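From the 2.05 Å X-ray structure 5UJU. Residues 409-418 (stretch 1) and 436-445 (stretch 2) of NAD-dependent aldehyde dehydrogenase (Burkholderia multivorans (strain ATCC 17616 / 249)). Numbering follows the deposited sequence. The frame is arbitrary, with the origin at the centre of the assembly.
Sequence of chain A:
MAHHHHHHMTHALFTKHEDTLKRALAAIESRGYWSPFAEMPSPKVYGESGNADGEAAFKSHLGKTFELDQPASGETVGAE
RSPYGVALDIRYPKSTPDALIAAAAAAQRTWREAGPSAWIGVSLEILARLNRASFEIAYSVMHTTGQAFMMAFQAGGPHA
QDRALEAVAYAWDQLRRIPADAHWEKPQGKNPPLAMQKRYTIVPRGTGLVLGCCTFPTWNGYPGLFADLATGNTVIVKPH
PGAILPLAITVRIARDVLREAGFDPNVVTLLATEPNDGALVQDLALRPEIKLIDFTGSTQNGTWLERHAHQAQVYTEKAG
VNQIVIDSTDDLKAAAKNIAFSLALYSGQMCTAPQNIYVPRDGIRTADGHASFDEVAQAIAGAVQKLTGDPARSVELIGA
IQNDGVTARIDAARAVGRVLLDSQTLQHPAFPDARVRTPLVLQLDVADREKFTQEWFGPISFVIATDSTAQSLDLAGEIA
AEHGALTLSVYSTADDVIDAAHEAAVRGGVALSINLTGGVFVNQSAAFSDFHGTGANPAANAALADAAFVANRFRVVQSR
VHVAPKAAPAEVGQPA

Stretch 1, residues 409-418: RIDAARAVGR
Stretch 2, residues 436-445: VRTPLVLQLD

Stretch 1 continues a helix begun earlier in the chain, phi/psi near -60/-40 from Arg409 to Ala413, with Ala413 N hydrogen-bonded to Arg409 O (2.8 Å); it then loosens into a loop, passes Gly417 (-145/-141) and extends at Arg418 (-97/128). Stretch 2 is a strand from Leu440 to Asp445, phi -100 to -130 and psi 125 to 171. The helix and strand axes run roughly parallel, 22° apart and 9.5 Å at closest approach; Ile410 and Ala413 point their CA-CB bonds toward stretch 2, and 506 Å² is buried in all. Register is set by CA-CA distances of 7.0 Å for Ile410-Leu440 and 5.8 Å for Gly417-Leu444.

Along stretch 2, Arg437 (chi1 m, chi2 m) makes the first contact: its CB lies 4.1 Å from Ile410 CD1, Ile410 being m,t. Leu440 (t,p) points toward the helix, its CD2 3.6 Å from both Ala413 CB, an apolar contact, and Ile410 O. Arg414 (m,t,t) CG also lies 4.1 Å from Leu440 CD2, although Arg414 NH1 is engaged in a salt bridge with Asp411 OD1 (3.2 Å).

Strand alternation turns Val441 away and brings Leu442 (chi1 m, chi2 148°, between wells) toward stretch 1. Leu442 CD1 sits 3.4 Å from Ala413 O and packs against apolar Ala413 CB at 4.1 Å. Leu442 CA adds a CA-H...O contact to Arg418 O (3.3 Å).

At Gln443 (t,t) the contact becomes backbone pairing. Gln443 and Arg418 (t,t,m) form an antiparallel hydrogen-bonded pair, CA atoms 5.1 Å apart: Gln443 N donates to Arg418 O at 2.7 Å and 167°, while the return bond from Arg418 N to Gln443 O is weak, 3.3 Å. Both side chains occupy the same sheet face, Arg418 CD 4.1 Å from Gln443 OE1.

Leu444 (m,t) leaves sideways, yet its CD2 makes an apolar contact with Val416 CG1 (4.1 Å; Val416 chi1 142°, between wells) and lies 3.9 Å from Gly417 CA. An ideal CB on Gly417 would clash with Leu444 CD2 and Gln443 O.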

ATOM      1  N   ARG A 409     -10.823  -3.783  35.468  1.00 45.87           N
ATOM      2  CA  ARG A 409      -9.701  -4.617  35.068  1.00 40.24           C
ATOM      3  C   ARG A 409      -8.565  -4.561  36.084  1.00 39.00           C
ATOM      4  O   ARG A 409      -7.852  -5.555  36.262  1.00 37.84           O
ATOM      5  CB  ARG A 409      -9.216  -4.200  33.683  1.00 44.04           C
ATOM      6  CG  ARG A 409      -8.118  -5.089  33.113  1.00 53.84           C
ATOM      7  CD  ARG A 409      -7.732  -4.669  31.695  1.00 67.00           C
ATOM      8  NE  ARG A 409      -8.867  -4.675  30.772  1.00 75.44           N
ATOM      9  CZ  ARG A 409      -9.528  -3.588  30.377  1.00 74.52           C
ATOM     10  NH1 ARG A 409      -9.166  -2.381  30.813  1.00 65.99           N
ATOM     11  NH2 ARG A 409     -10.549  -3.710  29.538  1.00 75.92           N
ATOM     12  N   ILE A 410      -8.369  -3.411  36.736  1.00 37.27           N
ATOM     13  CA  ILE A 410      -7.402  -3.319  37.829  1.00 37.51           C
ATOM     14  C   ILE A 410      -7.741  -4.341  38.902  1.00 42.48           C
ATOM     15  O   ILE A 410      -6.864  -5.044  39.415  1.00 43.99           O
ATOM     16  CB  ILE A 410      -7.363  -1.889  38.405  1.00 38.13           C
ATOM     17  CG1 ILE A 410      -6.783  -0.905  37.390  1.00 41.03           C
ATOM     18  CG2 ILE A 410      -6.528  -1.829  39.677  1.00 39.59           C
ATOM     19  CD1 ILE A 410      -6.945   0.561  37.787  1.00 41.84           C
ATOM     20  N   ASP A 411      -9.019  -4.428  39.275  1.00 44.65           N
ATOM     21  CA  ASP A 411      -9.390  -5.380  40.315  1.00 51.60           C
ATOM     22  C   ASP A 411      -9.264  -6.817  39.826  1.00 47.78           C
ATOM     23  O   ASP A 411      -8.883  -7.705  40.599  1.00 47.46           O
ATOM     24  CB  ASP A 411     -10.801  -5.114  40.830  1.00 67.26           C
ATOM     25  CG  ASP A 411     -11.110  -5.917  42.093  1.00 82.15           C
ATOM     26  OD1 ASP A 411     -10.451  -5.671  43.130  1.00 84.04           O
ATOM     27  OD2 ASP A 411     -11.991  -6.806  42.047  1.00 87.90           O
ATOM     28  N   ALA A 412      -9.567  -7.074  38.548  1.00 41.55           N
ATOM     29  CA  ALA A 412      -9.326  -8.410  38.010  1.00 45.78           C
ATOM     30  C   ALA A 412      -7.843  -8.767  38.077  1.00 48.82           C
ATOM     31  O   ALA A 412      -7.481  -9.893  38.442  1.00 46.48           O
ATOM     32  CB  ALA A 412      -9.838  -8.508  36.575  1.00 40.10           C
ATOM     33  N   ALA A 413      -6.970  -7.810  37.746  1.00 41.89           N
ATOM     34  CA  ALA A 413      -5.536  -8.082  37.741  1.00 44.00           C
ATOM     35  C   ALA A 413      -4.999  -8.368  39.143  1.00 47.96           C
ATOM     36  O   ALA A 413      -4.007  -9.096  39.280  1.00 44.64           O
ATOM     37  CB  ALA A 413      -4.782  -6.910  37.107  1.00 37.97           C
ATOM     38  N   ARG A 414      -5.630  -7.816  40.188  1.00 45.01           N
ATOM     39  CA  ARG A 414      -5.158  -8.052  41.551  1.00 49.24           C
ATOM     40  C   ARG A 414      -5.075  -9.536  41.884  1.00 54.09           C
ATOM     41  O   ARG A 414      -4.185  -9.961  42.626  1.00 61.69           O
ATOM     42  CB  ARG A 414      -6.055  -7.349  42.567  1.00 49.27           C
ATOM     43  CG  ARG A 414      -5.767  -5.888  42.758  1.00 45.77           C
ATOM     44  CD  ARG A 414      -6.571  -5.329  43.925  1.00 50.16           C
ATOM     45  NE  ARG A 414      -6.300  -3.907  44.120  1.00 49.00           N
ATOM     46  CZ  ARG A 414      -7.138  -2.934  43.781  1.00 52.42           C
ATOM     47  NH1 ARG A 414      -8.311  -3.230  43.244  1.00 50.73           N
ATOM     48  NH2 ARG A 414      -6.809  -1.665  43.986  1.00 56.88           N
ATOM     49  N   ALA A 415      -5.995 -10.336  41.363  1.00 53.19           N
ATOM     50  CA  ALA A 415      -6.040 -11.751  41.703  1.00 52.65           C
ATOM     51  C   ALA A 415      -5.002 -12.582  40.961  1.00 54.05           C
ATOM     52  O   ALA A 415      -4.877 -13.777  41.249  1.00 59.02           O
ATOM     53  CB  ALA A 415      -7.435 -12.313  41.414  1.00 52.17           C
ATOM     54  N   VAL A 416      -4.246 -11.989  40.043  1.00 55.14           N
ATOM     55  CA  VAL A 416      -3.519 -12.785  39.060  1.00 59.83           C
ATOM     56  C   VAL A 416      -2.156 -13.277  39.553  1.00 63.50           C
ATOM     57  O   VAL A 416      -1.739 -14.388  39.201  1.00 70.62           O
ATOM     58  CB  VAL A 416      -3.401 -11.973  37.759  1.00 58.38           C
ATOM     59  CG1 VAL A 416      -2.056 -12.180  37.084  1.00 59.30           C
ATOM     60  CG2 VAL A 416      -4.533 -12.352  36.822  1.00 54.90           C
ATOM     61  N   GLY A 417      -1.448 -12.494  40.366  1.00 54.94           N
ATOM     62  CA  GLY A 417      -0.192 -12.981  40.911  1.00 52.58           C
ATOM     63  C   GLY A 417       0.061 -12.498  42.321  1.00 51.35           C
ATOM     64  O   GLY A 417      -0.873 -12.384  43.121  1.00 61.78           O
ATOM     65  N   ARG A 418       1.310 -12.157  42.622  1.00 41.03           N
ATOM     66  CA  ARG A 418       1.651 -11.517  43.885  1.00 38.86           C
ATOM     67  C   ARG A 418       1.719 -10.016  43.655  1.00 38.53           C
ATOM     68  O   ARG A 418       2.409  -9.553  42.738  1.00 39.41           O
ATOM     69  CB  ARG A 418       2.991 -12.011  44.445  1.00 46.02           C
ATOM     70  CG  ARG A 418       3.445 -11.220  45.689  1.00 45.41           C
ATOM     71  CD  ARG A 418       4.819 -11.637  46.208  1.00 50.56           C
ATOM     72  NE  ARG A 418       4.817 -13.011  46.673  1.00 50.79           N
ATOM     73  CZ  ARG A 418       4.624 -13.380  47.938  1.00 46.39           C
ATOM     74  NH1 ARG A 418       4.419 -12.479  48.884  1.00 48.74           N
ATOM     75  NH2 ARG A 418       4.635 -14.658  48.245  1.00 51.65           N
ATOM     76  N   VAL A 436      -9.383   8.705  39.715  1.00 23.97           N
ATOM     77  CA  VAL A 436      -7.924   8.648  39.738  1.00 27.53           C
ATOM     78  C   VAL A 436      -7.517   7.367  40.457  1.00 28.98           C
ATOM     79  O   VAL A 436      -7.980   7.116  41.576  1.00 27.63           O
ATOM     80  CB  VAL A 436      -7.311   9.877  40.440  1.00 28.89           C
ATOM     81  CG1 VAL A 436      -5.769   9.848  40.378  1.00 25.91           C
ATOM     82  CG2 VAL A 436      -7.843  11.182  39.873  1.00 26.58           C
ATOM     83  N   ARG A 437      -6.625   6.584  39.834  1.00 26.61           N
ATOM     84  CA  ARG A 437      -6.130   5.327  40.384  1.00 36.40           C
ATOM     85  C   ARG A 437      -4.633   5.197  40.130  1.00 31.51           C
ATOM     86  O   ARG A 437      -4.167   5.473  39.022  1.00 31.97           O
ATOM     87  CB  ARG A 437      -6.821   4.116  39.734  1.00 34.69           C
ATOM     88  CG  ARG A 437      -8.318   4.080  39.810  1.00 36.55           C
ATOM     89  CD  ARG A 437      -8.774   3.879  41.233  1.00 32.85           C
ATOM     90  NE  ARG A 437     -10.175   3.464  41.314  1.00 35.45           N
ATOM     91  CZ  ARG A 437     -11.192   4.302  41.455  1.00 42.53           C
ATOM     92  NH1 ARG A 437     -10.965   5.609  41.521  1.00 46.35           N
ATOM     93  NH2 ARG A 437     -12.434   3.836  41.531  1.00 42.81           N
ATOM     94  N   THR A 438      -3.890   4.737  41.143  1.00 33.23           N
ATOM     95  CA  THR A 438      -2.441   4.566  41.027  1.00 29.97           C
ATOM     96  C   THR A 438      -2.115   3.219  40.386  1.00 29.70           C
ATOM     97  O   THR A 438      -2.969   2.333  40.333  1.00 27.50           O
ATOM     98  CB  THR A 438      -1.775   4.679  42.405  1.00 32.70           C
ATOM     99  OG1 THR A 438      -2.256   3.650  43.285  1.00 27.95           O
ATOM    100  CG2 THR A 438      -2.069   6.041  43.012  1.00 32.89           C
ATOM    101  N   PRO A 439      -0.886   3.031  39.891  1.00 30.42           N
ATOM    102  CA  PRO A 439      -0.579   1.787  39.175  1.00 30.11           C
ATOM    103  C   PRO A 439      -0.565   0.554  40.070  1.00 33.68           C
ATOM    104  O   PRO A 439      -0.195   0.594  41.251  1.00 28.63           O
ATOM    105  CB  PRO A 439       0.814   2.049  38.589  1.00 31.03           C
ATOM    106  CG  PRO A 439       0.924   3.545  38.512  1.00 23.94           C
ATOM    107  CD  PRO A 439       0.185   4.035  39.715  1.00 25.13           C
ATOM    108  N   LEU A 440      -0.978  -0.558  39.470  1.00 33.78           N
ATOM    109  CA  LEU A 440      -0.880  -1.883  40.062  1.00 33.99           C
ATOM    110  C   LEU A 440       0.333  -2.590  39.472  1.00 39.01           C
ATOM    111  O   LEU A 440       0.455  -2.699  38.246  1.00 32.75           O
ATOM    112  CB  LEU A 440      -2.146  -2.694  39.787  1.00 27.87           C
ATOM    113  CG  LEU A 440      -2.120  -4.171  40.208  1.00 28.02           C
ATOM    114  CD1 LEU A 440      -2.094  -4.315  41.734  1.00 32.77           C
ATOM    115  CD2 LEU A 440      -3.313  -4.869  39.623  1.00 30.71           C
ATOM    116  N   VAL A 441       1.229  -3.066  40.337  1.00 31.91           N
ATOM    117  CA  VAL A 441       2.429  -3.769  39.902  1.00 30.31           C
ATOM    118  C   VAL A 441       2.422  -5.154  40.522  1.00 35.00           C
ATOM    119  O   VAL A 441       2.308  -5.292  41.747  1.00 34.50           O
ATOM    120  CB  VAL A 441       3.721  -3.017  40.266  1.00 32.50           C
ATOM    121  CG1 VAL A 441       4.919  -3.788  39.719  1.00 27.81           C
ATOM    122  CG2 VAL A 441       3.712  -1.594  39.678  1.00 23.72           C
ATOM    123  N   LEU A 442       2.537  -6.171  39.678  1.00 33.81           N
ATOM    124  CA  LEU A 442       2.430  -7.555  40.101  1.00 36.49           C
ATOM    125  C   LEU A 442       3.715  -8.307  39.792  1.00 40.90           C
ATOM    126  O   LEU A 442       4.487  -7.938  38.904  1.00 38.36           O
ATOM    127  CB  LEU A 442       1.254  -8.252  39.412  1.00 38.96           C
ATOM    128  CG  LEU A 442      -0.091  -7.557  39.625  1.00 41.50           C
ATOM    129  CD1 LEU A 442      -0.992  -7.738  38.423  1.00 47.60           C
ATOM    130  CD2 LEU A 442      -0.761  -8.084  40.867  1.00 39.51           C
ATOM    131  N   GLN A 443       3.938  -9.378  40.540  1.00 31.92           N
ATOM    132  CA  GLN A 443       5.042 -10.279  40.265  1.00 29.77           C
ATOM    133  C   GLN A 443       4.487 -11.548  39.635  1.00 32.39           C
ATOM    134  O   GLN A 443       3.526 -12.130  40.154  1.00 34.29           O
ATOM    135  CB  GLN A 443       5.815 -10.621  41.544  1.00 31.68           C
ATOM    136  CG  GLN A 443       6.943 -11.615  41.312  1.00 32.00           C
ATOM    137  CD  GLN A 443       7.758 -11.915  42.574  1.00 44.22           C
ATOM    138  OE1 GLN A 443       7.868 -11.091  43.481  1.00 43.42           O
ATOM    139  NE2 GLN A 443       8.326 -13.104  42.623  1.00 41.17           N
ATOM    140  N   LEU A 444       5.092 -11.970  38.523  1.00 32.66           N
ATOM    141  CA  LEU A 444       4.775 -13.244  37.891  1.00 39.83           C
ATOM    142  C   LEU A 444       6.057 -14.025  37.619  1.00 42.68           C
ATOM    143  O   LEU A 444       7.176 -13.526  37.781  1.00 31.96           O
ATOM    144  CB  LEU A 444       4.006 -13.048  36.582  1.00 30.58           C
ATOM    145  CG  LEU A 444       2.580 -12.547  36.776  1.00 37.51           C
ATOM    146  CD1 LEU A 444       1.935 -12.313  35.409  1.00 37.72           C
ATOM    147  CD2 LEU A 444       1.802 -13.554  37.595  1.00 43.89           C
ATOM    148  N   ASP A 445       5.870 -15.275  37.220  1.00 41.59           N
ATOM    149  CA  ASP A 445       6.924 -16.132  36.708  1.00 46.47           C
ATOM    150  C   ASP A 445       6.682 -16.351  35.224  1.00 41.84           C
ATOM    151  O   ASP A 445       5.564 -16.178  34.736  1.00 42.63           O
ATOM    152  CB  ASP A 445       6.962 -17.479  37.446  1.00 48.11           C
ATOM    153  CG  ASP A 445       8.107 -18.364  36.987  1.00 50.68           C
ATOM    154  OD1 ASP A 445       9.255 -18.133  37.428  1.00 52.57           O
ATOM    155  OD2 ASP A 445       7.857 -19.281  36.175  1.00 49.45           O
TER